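Local coordinates for putative exported protein (Bordetella pertussis Tohama I, PDB 2PFY) that binds pyroglutamic acid as an extracytoplasmic solute receptor, probably delivering it to a tripartite ATP-independent periplasmic transporter, at residues 25-30 against 227-232; 114-119 against 234-239. All blocks are in the same frame, centred on the assembly; numbering follows the deposited sequence.

Contact 1: 25-30 against 227-232; sequences DEVKAA and QAVLDA
V27 and V229 mark the nearest passage of two helical segments, 25-30 and 227-232, their CA atoms 5.9 Å apart. The segment axes come within 9.2 Å of each other and run roughly antiparallel, with 141° between their N-to-C directions; A30 therefore lies opposite A228 while E26 faces A232 at the other end. No direct hydrogen bond joins the segments, and the packing is carried by small apolar groups.

The two methyls of V27 are divided between two partners. CG2, anti to the carbonyl carbon, reaches CB of A232 at 3.7 Å, the shortest direct approach. CG1, anti to the backbone N (chi1 167°), is directed to V229, whose CG2 it meets at 4.2 Å, the two side chains crossing at a slant. At the C-terminal end of helix 15-30 the methyls of A30 and A228 are 4.3 Å apart, a looser contact on the more exposed flank. L35 of strand 35-40 touches both V27 and V229, and F23 touches V229 and A232, so the valine side of the pair continues into the interior.

The polar link is indirect. A water donates to OE1 of E26 at 2.6 Å and to the backbone O of A232 at 2.7 Å, bridging one carboxylate oxygen to the other helix. OE1 also forms a salt bridge with R239, about two turns beyond A232 on helix 223-257.

Three alanines and two valines thus let the helices approach without long side chains between them, while the polar attachment is placed to one side. With both a water donor and a guanidinium at OE1, E26 is probably held as the carboxylate.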
# COMPACT_ATOMS: atom_id res chain seq x y z
N ASP A 25 0.21 16.86 -12.50
CA ASP A 25 0.87 17.72 -13.49
C ASP A 25 0.55 17.31 -14.92
O ASP A 25 0.32 18.18 -15.77
CB ASP A 25 2.40 17.72 -13.32
CG ASP A 25 2.86 18.53 -12.13
OD1 ASP A 25 2.11 19.41 -11.66
OD2 ASP A 25 3.99 18.27 -11.66
N GLU A 26 0.55 16.01 -15.18
CA GLU A 26 0.29 15.49 -16.52
C GLU A 26 -1.17 15.69 -16.94
O GLU A 26 -1.43 15.97 -18.10
CB GLU A 26 0.75 14.04 -16.65
CG GLU A 26 2.32 14.00 -16.79
CD GLU A 26 2.94 12.61 -16.86
OE1 GLU A 26 2.22 11.57 -16.81
OE2 GLU A 26 4.19 12.57 -16.94
N VAL A 27 -2.10 15.61 -15.99
CA VAL A 27 -3.51 15.90 -16.24
C VAL A 27 -3.67 17.37 -16.64
O VAL A 27 -4.43 17.73 -17.59
CB VAL A 27 -4.43 15.53 -15.02
CG1 VAL A 27 -5.83 16.11 -15.15
CG2 VAL A 27 -4.54 14.02 -14.84
N LYS A 28 -2.97 18.25 -15.96
CA LYS A 28 -3.11 19.68 -16.21
C LYS A 28 -2.59 20.04 -17.61
O LYS A 28 -3.21 20.85 -18.33
CB LYS A 28 -2.35 20.49 -15.16
CG LYS A 28 -2.61 21.98 -15.25
CD LYS A 28 -1.90 22.75 -14.17
CE LYS A 28 -1.93 24.24 -14.44
NZ LYS A 28 -0.88 24.91 -13.62
N ALA A 29 -1.45 19.45 -17.98
CA ALA A 29 -0.84 19.71 -19.29
C ALA A 29 -1.67 19.08 -20.40
O ALA A 29 -1.92 19.70 -21.44
CB ALA A 29 0.63 19.22 -19.31
N ALA A 30 -2.13 17.86 -20.18
CA ALA A 30 -2.89 17.13 -21.18
C ALA A 30 -4.26 17.74 -21.45
O ALA A 30 -4.77 17.63 -22.56
CB ALA A 30 -3.03 15.67 -20.76
N GLN A 227 -11.11 11.26 -20.40
CA GLN A 227 -10.17 10.36 -21.06
C GLN A 227 -8.75 10.78 -20.75
O GLN A 227 -7.92 9.92 -20.47
CB GLN A 227 -10.42 10.29 -22.59
CG GLN A 227 -9.60 9.21 -23.35
CD GLN A 227 -9.86 7.80 -22.81
OE1 GLN A 227 -10.96 7.32 -22.85
NE2 GLN A 227 -8.81 7.14 -22.28
N ALA A 228 -8.47 12.08 -20.74
CA ALA A 228 -7.16 12.53 -20.34
C ALA A 228 -6.78 12.03 -18.91
O ALA A 228 -5.63 11.58 -18.67
CB ALA A 228 -7.04 14.06 -20.45
N VAL A 229 -7.74 12.04 -17.99
CA VAL A 229 -7.47 11.55 -16.61
C VAL A 229 -7.11 10.07 -16.62
O VAL A 229 -6.12 9.61 -15.97
CB VAL A 229 -8.67 11.80 -15.68
CG1 VAL A 229 -8.49 11.07 -14.29
CG2 VAL A 229 -8.86 13.28 -15.46
N LEU A 230 -7.92 9.30 -17.35
CA LEU A 230 -7.65 7.87 -17.44
C LEU A 230 -6.30 7.56 -18.10
O LEU A 230 -5.59 6.68 -17.63
CB LEU A 230 -8.82 7.12 -18.08
CG LEU A 230 -10.14 7.15 -17.27
CD1 LEU A 230 -11.19 6.29 -17.95
CD2 LEU A 230 -9.94 6.65 -15.85
N ASP A 231 -5.93 8.32 -19.13
CA ASP A 231 -4.68 8.11 -19.85
C ASP A 231 -3.49 8.52 -18.97
O ASP A 231 -2.45 7.83 -18.91
CB ASP A 231 -4.66 8.93 -21.15
CG ASP A 231 -5.62 8.38 -22.22
OD1 ASP A 231 -6.21 7.28 -22.04
OD2 ASP A 231 -5.79 9.06 -23.26
N ALA A 232 -3.64 9.65 -18.29
CA ALA A 232 -2.59 10.06 -17.36
C ALA A 232 -2.43 8.99 -16.25
O ALA A 232 -1.31 8.68 -15.83
CB ALA A 232 -2.84 11.46 -16.81
O HOH W 1 0.62 10.48 -15.13

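Contact 2: 114-119 against 234-239; sequences LVYGSP and AKAEIR
Y116 and A236 form the tight part of this contact between strand 114-119 and helical segment 234-239, whose axes are 6.9 Å apart and nearly parallel at 4°. The methyl CB of A236 sits 3.4 Å from the Y116 ring centroid, only 6° off the ring normal. All six ring carbons are within 3.8 Å of that CB, evidence for a centred CH-pi contact over one face. F23 of helix 15-30 meets the same ring, their planes inclined to each other.

Beside the ring, E237 reaches back to the strand. Its CG is anti to the backbone N, and OE1 accepts the N-H of G117 at 2.8 Å in a fairly straight bond (166°), the donor standing above the carboxylate plane. A CA-H...O contact from E237 CA to the O of G117, 3.3 Å, adds a second attachment. OE2 forms a salt bridge with R100 and accepts a hydrogen bond from W96, both of helix 89-108, so the carboxylate ties that helix to strand and helix alike.

The S118 side is looser: OG is 3.5 Å from the O of A236 and instead hydrogen-bonds to the O of G117, while N19 donates to the A236 carbonyl. Away from the strand, A234, K235 and I238 present an exposed helix surface.

V115 and Y116 both pair with V211 in a classic beta bulge on the outermost strand of the five-stranded sheet. The side chain of S118 is about 12 Å from bound pyroglutamic acid, near the pocket but not in it. Helix 223-257 packed on this sheet belongs to the periplasmic binding protein fold of the DctP family.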
# COMPACT_ATOMS: atom_id res chain seq x y z
N LEU A 114 -11.83 3.88 -10.12
CA LEU A 114 -10.44 3.48 -9.99
C LEU A 114 -9.67 4.10 -11.13
O LEU A 114 -9.92 3.80 -12.29
CB LEU A 114 -10.34 1.94 -9.98
CG LEU A 114 -9.04 1.08 -10.05
CD1 LEU A 114 -7.74 1.79 -9.66
CD2 LEU A 114 -9.24 -0.21 -9.23
N VAL A 115 -8.78 5.03 -10.81
CA VAL A 115 -8.01 5.73 -11.82
C VAL A 115 -6.72 4.95 -12.12
O VAL A 115 -6.48 4.54 -13.28
CB VAL A 115 -7.72 7.19 -11.40
CG1 VAL A 115 -6.83 7.88 -12.43
CG2 VAL A 115 -9.06 7.97 -11.16
N TYR A 116 -5.87 4.73 -11.12
CA TYR A 116 -4.67 3.91 -11.36
C TYR A 116 -4.16 3.31 -10.05
O TYR A 116 -4.55 3.76 -8.98
CB TYR A 116 -3.58 4.70 -12.10
CG TYR A 116 -2.77 5.67 -11.22
CD1 TYR A 116 -1.66 5.22 -10.46
CD2 TYR A 116 -3.11 7.02 -11.16
CE1 TYR A 116 -0.94 6.13 -9.63
CE2 TYR A 116 -2.38 7.95 -10.37
CZ TYR A 116 -1.29 7.47 -9.61
OH TYR A 116 -0.59 8.34 -8.83
N GLY A 117 -3.29 2.28 -10.17
CA GLY A 117 -2.59 1.64 -9.06
C GLY A 117 -1.08 1.77 -9.18
O GLY A 117 -0.54 2.03 -10.26
N SER A 118 -0.38 1.61 -8.06
CA SER A 118 1.08 1.47 -8.08
C SER A 118 1.45 0.71 -6.84
O SER A 118 0.75 0.79 -5.83
CB SER A 118 1.80 2.82 -8.10
OG SER A 118 1.64 3.45 -9.36
N PRO A 119 2.53 -0.09 -6.93
CA PRO A 119 2.90 -0.91 -5.79
C PRO A 119 3.89 -0.20 -4.85
O PRO A 119 4.71 0.61 -5.28
CB PRO A 119 3.57 -2.13 -6.46
CG PRO A 119 4.31 -1.50 -7.65
CD PRO A 119 3.37 -0.39 -8.12
N ALA A 234 -3.06 5.72 -16.61
CA ALA A 234 -2.36 4.59 -17.24
C ALA A 234 -0.83 4.82 -17.21
O ALA A 234 -0.09 3.91 -16.88
CB ALA A 234 -2.88 4.39 -18.73
N LYS A 235 -0.38 6.02 -17.55
CA LYS A 235 1.04 6.39 -17.54
C LYS A 235 1.59 6.33 -16.11
O LYS A 235 2.73 5.90 -15.89
CB LYS A 235 1.22 7.81 -18.10
CG LYS A 235 1.32 7.89 -19.66
CD LYS A 235 1.87 9.27 -20.13
CE LYS A 235 3.43 9.32 -20.30
NZ LYS A 235 4.27 9.92 -19.15
N ALA A 236 0.78 6.77 -15.15
CA ALA A 236 1.17 6.69 -13.73
C ALA A 236 1.33 5.26 -13.22
O ALA A 236 2.24 4.96 -12.44
CB ALA A 236 0.17 7.48 -12.85
N GLU A 237 0.46 4.36 -13.68
CA GLU A 237 0.50 2.98 -13.25
C GLU A 237 1.81 2.34 -13.76
O GLU A 237 2.52 1.65 -13.00
CB GLU A 237 -0.76 2.23 -13.71
CG GLU A 237 -0.84 0.74 -13.31
CD GLU A 237 -2.25 0.23 -13.13
OE1 GLU A 237 -3.15 1.02 -12.72
OE2 GLU A 237 -2.49 -0.97 -13.41
N ILE A 238 2.13 2.60 -15.02
CA ILE A 238 3.38 2.10 -15.62
C ILE A 238 4.60 2.69 -14.87
O ILE A 238 5.51 1.95 -14.48
CB ILE A 238 3.44 2.39 -17.15
CG1 ILE A 238 2.31 1.63 -17.88
CG2 ILE A 238 4.86 2.05 -17.73
CD1 ILE A 238 1.94 2.21 -19.26
N ARG A 239 4.60 4.00 -14.67
CA ARG A 239 5.68 4.71 -13.98
C ARG A 239 5.84 4.13 -12.57
O ARG A 239 6.97 3.93 -12.08
CB ARG A 239 5.37 6.22 -13.93
CG ARG A 239 6.43 7.12 -13.34
CD ARG A 239 5.89 8.59 -13.14
NE ARG A 239 5.20 8.95 -14.31
CZ ARG A 239 3.97 9.43 -14.44
NH1 ARG A 239 3.18 9.81 -13.42
NH2 ARG A 239 3.60 9.59 -15.67

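From the N terminus, the chain passes first through 25-30, then 114-119, and reaches both remaining segments on helix 223-257. Contact 1 closes a loop with 196 residues between its segments; contact 2 closes one with 114. Because 25-30 precedes 114-119 and 227-232 precedes 234-239, the segments alternate and the two loops cross rather than nest. Their centres are 12 Å apart, and the shared helix joins helix 15-30 to edge strand 112-119. The contacts also touch directly: V115 CG1 packs on the backbone O of V229 at 4.0 Å. Successive turns of one helix thereby connect an early helix with the five-stranded sheet.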